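Local coordinates for protein elastinolytic metalloprotease (Pseudoalteromonas sp. CF6-2, PDB 6IK4) that probably cleaves peptide bonds as a zinc-dependent elastinolytic endopeptidase of the M23 family, this chain being the C-terminal part that holds the peptidase domain, at residues A[90-93]-A[94-97]; A[144-147]-A[148-152]. All coordinates share one frame; numbering follows the deposited sequence. Where two conformers were deposited one is given.

Interaction 1 of 2, residues A[90-93]-A[94-97]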
loop_
_atom_site.group_PDB
_atom_site.type_symbol
_atom_site.label_atom_id
_atom_site.label_comp_id
_atom_site.label_asym_id
_atom_site.label_seq_id
_atom_site.Cartn_x
_atom_site.Cartn_y
_atom_site.Cartn_z
ATOM N N THR A 90 8.342 8.502 15.129
ATOM C CA THR A 90 8.382 9.274 13.895
ATOM C C THR A 90 9.221 8.528 12.863
ATOM O O THR A 90 10.275 7.975 13.197
ATOM C CB THR A 90 8.954 10.677 14.157
ATOM O OG1 THR A 90 8.011 11.442 14.928
ATOM C CG2 THR A 90 9.243 11.411 12.863
ATOM N N VAL A 91 8.746 8.494 11.616
ATOM C CA VAL A 91 9.520 7.907 10.531
ATOM C C VAL A 91 9.625 8.920 9.400
ATOM O O VAL A 91 8.879 9.899 9.333
ATOM C CB VAL A 91 8.925 6.579 10.014
ATOM C CG1 VAL A 91 8.954 5.521 11.116
ATOM C CG2 VAL A 91 7.500 6.789 9.505
ATOM N N GLN A 92 10.578 8.668 8.517
ATOM C CA GLN A 92 10.860 9.428 7.318
ATOM C C GLN A 92 10.413 8.645 6.097
ATOM O O GLN A 92 10.253 7.416 6.158
ATOM C CB GLN A 92 12.365 9.713 7.208
ATOM C CG GLN A 92 12.964 10.376 8.425
ATOM C CD GLN A 92 12.390 11.744 8.656
ATOM O OE1 GLN A 92 12.315 12.554 7.733
ATOM N NE2 GLN A 92 11.980 12.019 9.894
ATOM N N PRO A 93 10.209 9.318 4.964
ATOM C CA PRO A 93 9.995 8.595 3.708
ATOM C C PRO A 93 11.101 7.573 3.513
ATOM O O PRO A 93 12.280 7.877 3.692
ATOM C CB PRO A 93 10.061 9.701 2.648
ATOM C CG PRO A 93 9.727 10.949 3.394
ATOM C CD PRO A 93 10.330 10.771 4.744
ATOM N N GLY A 94 10.715 6.345 3.176
ATOM C CA GLY A 94 11.673 5.292 2.928
ATOM C C GLY A 94 11.991 4.406 4.119
ATOM O O GLY A 94 12.554 3.323 3.925
ATOM N N THR A 95 11.633 4.816 5.335
ATOM C CA THR A 95 11.950 4.023 6.519
ATOM C C THR A 95 11.358 2.620 6.417
ATOM O O THR A 95 10.187 2.454 6.061
ATOM C CB THR A 95 11.407 4.725 7.765
ATOM O OG1 THR A 95 12.033 6.007 7.902
ATOM C CG2 THR A 95 11.677 3.897 9.003
ATOM N N LEU A 96 12.169 1.609 6.730
ATOM C CA LEU A 96 11.699 0.219 6.745
ATOM C C LEU A 96 10.716 0.010 7.896
ATOM O O LEU A 96 11.116 0.023 9.063
ATOM C CB LEU A 96 12.889 -0.731 6.883
ATOM C CG LEU A 96 13.919 -0.628 5.761
ATOM C CD1 LEU A 96 15.044 -1.640 5.973
ATOM C CD2 LEU A 96 13.252 -0.836 4.398
ATOM N N LEU A 97 9.432 -0.219 7.577
ATOM C CA LEU A 97 8.406 -0.361 8.611
ATOM C C LEU A 97 8.314 -1.783 9.153
ATOM O O LEU A 97 7.899 -1.986 10.302
ATOM C CB LEU A 97 7.035 0.050 8.043
ATOM C CG LEU A 97 6.901 1.526 7.647
ATOM C CD1 LEU A 97 5.556 1.806 6.948
ATOM C CD2 LEU A 97 7.070 2.422 8.889
#
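From Gln92 to Thr95 the backbone reverses in a type II beta turn, with Pro93 and Gly94 at its corners and Thr95 N donating to Gln92 O over 3.1 Å in a nearly straight bond (165°). The positive phi of Gly94 (94°) suits glycine, since a side chain there would collide with the carbonyl oxygen of Pro93. Thr95 adds a second grip: its OG1, anti to its own carbonyl carbon, donates to Gln92 O at 2.9 Å. Both donors reach that oxygen from the same face of the Gln92 carbonyl plane, the amide nitrogen above it and the hydroxyl tilted from it by slightly less. The methyl of Thr95 turns the other way, with CG2 3.8 Å from Val91 CG1. Farther in, the same Val91 CG1 lies 4.3 Å from Leu97 CD2, beside Val67 and Ile57 of the neighbouring strands. A valine here would remove the hydroxyl, and Gln92 O would probably lose one of its two donors from the turn, leaving its peptide less firmly held. Polar and apolar branches on one carbon thus let Thr95 fasten the turn while its methyl packs against Val91, at the border of the hydrophobic interior.

Interaction 2 of 2, residues A[144-147]-A[148-152]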
loop_
_atom_site.group_PDB
_atom_site.type_symbol
_atom_site.label_atom_id
_atom_site.label_comp_id
_atom_site.label_asym_id
_atom_site.label_seq_id
_atom_site.Cartn_x
_atom_site.Cartn_y
_atom_site.Cartn_z
ATOM N N VAL A 144 -8.664 4.875 -10.799
ATOM C CA VAL A 144 -9.335 3.691 -10.254
ATOM C C VAL A 144 -10.291 3.103 -11.291
ATOM O O VAL A 144 -10.729 3.766 -12.235
ATOM C CB VAL A 144 -10.063 4.001 -8.935
ATOM C CG1 VAL A 144 -9.095 4.609 -7.910
ATOM C CG2 VAL A 144 -11.308 4.891 -9.169
ATOM N N GLY A 145 -10.613 1.823 -11.111
ATOM C CA GLY A 145 -11.503 1.114 -12.007
ATOM C C GLY A 145 -12.954 1.282 -11.611
ATOM O O GLY A 145 -13.320 2.172 -10.841
ATOM N N ASN A 146 -13.795 0.396 -12.141
ATOM C CA ASN A 146 -15.241 0.529 -11.989
ATOM C C ASN A 146 -15.835 -0.432 -10.971
ATOM O O ASN A 146 -17.060 -0.457 -10.796
ATOM C CB ASN A 146 -15.920 0.346 -13.350
ATOM C CG ASN A 146 -15.537 1.434 -14.337
ATOM O OD1 ASN A 146 -15.178 2.551 -13.944
ATOM N ND2 ASN A 146 -15.603 1.115 -15.622
ATOM N N SER A 147 -15.008 -1.219 -10.296
ATOM C CA SER A 147 -15.461 -2.105 -9.232
ATOM C C SER A 147 -14.254 -2.418 -8.360
ATOM O O SER A 147 -13.111 -2.167 -8.749
ATOM C CB SER A 147 -16.077 -3.390 -9.791
ATOM O OG SER A 147 -15.112 -4.097 -10.543
ATOM N N ASN A 148 -14.516 -2.965 -7.173
ATOM C CA ASN A 148 -13.419 -3.398 -6.315
ATOM C C ASN A 148 -12.512 -4.383 -7.044
ATOM O O ASN A 148 -12.978 -5.383 -7.598
ATOM C CB ASN A 148 -13.955 -4.031 -5.041
ATOM C CG ASN A 148 -14.390 -3.000 -4.040
ATOM O OD1 ASN A 148 -13.582 -2.518 -3.242
ATOM N ND2 ASN A 148 -15.673 -2.647 -4.072
ATOM N N TYR A 149 -11.214 -4.076 -7.047
ATOM C CA TYR A 149 -10.134 -4.888 -7.602
ATOM C C TYR A 149 -10.118 -4.905 -9.122
ATOM O O TYR A 149 -9.359 -5.687 -9.717
ATOM C CB TYR A 149 -10.182 -6.334 -7.099
ATOM C CG TYR A 149 -10.054 -6.508 -5.605
ATOM C CD1 TYR A 149 -8.811 -6.419 -4.976
ATOM C CD2 TYR A 149 -11.171 -6.794 -4.825
ATOM C CE1 TYR A 149 -8.691 -6.603 -3.605
ATOM C CE2 TYR A 149 -11.059 -6.972 -3.453
ATOM C CZ TYR A 149 -9.823 -6.877 -2.850
ATOM O OH TYR A 149 -9.727 -7.055 -1.487
ATOM N N ASP A 150 -10.937 -4.082 -9.770
ATOM C CA ASP A 150 -10.974 -4.042 -11.227
ATOM C C ASP A 150 -9.577 -3.822 -11.795
ATOM O O ASP A 150 -8.914 -2.831 -11.477
ATOM C CB ASP A 150 -11.930 -2.928 -11.666
ATOM C CG ASP A 150 -12.100 -2.841 -13.173
ATOM O OD1 ASP A 150 -11.625 -3.735 -13.905
ATOM O OD2 ASP A 150 -12.738 -1.863 -13.623
ATOM N N SER A 151 -9.118 -4.772 -12.612
ATOM C CA SER A 151 -7.794 -4.718 -13.224
ATOM C C SER A 151 -7.834 -4.482 -14.732
ATOM O O SER A 151 -6.780 -4.514 -15.379
ATOM C CB SER A 151 -7.023 -6.012 -12.925
ATOM O OG SER A 151 -7.573 -7.101 -13.653
ATOM N N ASN A 152 -9.013 -4.277 -15.314
ATOM C CA ASN A 152 -9.105 -3.892 -16.721
ATOM C C ASN A 152 -8.284 -2.629 -16.942
ATOM O O ASN A 152 -8.535 -1.601 -16.305
ATOM C CB ASN A 152 -10.570 -3.662 -17.104
ATOM C CG ASN A 152 -10.761 -3.370 -18.584
ATOM O OD1 ASN A 152 -9.876 -2.839 -19.254
ATOM N ND2 ASN A 152 -11.929 -3.729 -19.104
HETATM O O HOH W 1 -9.870 -0.563 -9.648
#
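The carboxylate of Asp150 faces back across the turn to Asn146 and is gripped differently at its two oxygens. OD2 takes the backbone N-H of Asn146 through its anti lone pair, the one turned away from OD1, in a bond of 2.9 Å that is straight to within a degree (179°). OD1 is met instead from above the carboxylate plane by Asn152 N at 3.0 Å, which makes Asp150 the head of an Asx turn. Asn155 ND2 gives OD2 a further donor, and so many N-H groups would be expected to favour the charged form. The side chain reaches Asn146 because CG stands anti to the backbone N (chi1 -177°), beside the carbonyl carbon. Gly145 CA passes 3.6 Å from Asp150 OD2, and a CB on that residue would run into the oxygen. On the opposite side of the carboxylate plane from Asn152 N, Ser147 OG lies 3.6 Å from Asp150 CB, while Ser147 O accepts from Asp150 N at 3.1 Å and closes a type II turn. Its third residue, Tyr149, has positive phi (72°), though it is not a glycine. A water ties the two arms again, accepting from Gly145 N at 2.9 Å and donating to Asp150 O at 3.1 Å. At the tip, Asn148 OD1 accepts from Ser22 N and the ring of Tyr149 stacks on that of the zinc ligand His21; the side chain of Tyr149 comes to about 4 Å from the zinc ion at the nearest atoms. The segment belongs to the loop between strands 140-143 and 157-160, the inner pair of a four-stranded antiparallel sheet, and carries its turn from that sheet to the metal site.

Along the chain the two contacts come in series, neither nesting nor crossing. Interaction 1 closes the tight turn between strands 90-91 and 96-100 of the large antiparallel sheet, whose strands 32-36 and 119-125 also bring the zinc ligands Asp34 and His120. Beyond those strands the chain enters the smaller four-stranded sheet, where interaction 2 folds the long loop after strand 140-143, just ahead of Cys153, which is disulfide-bonded to Cys166. Interactions 1 and 2 have their centres 30 Å apart, on opposite sides of the chain's centre. Residues 90-97 turn away from the annotated sites, whereas 144-152 lie beside the zinc ligands His21 and Asp34.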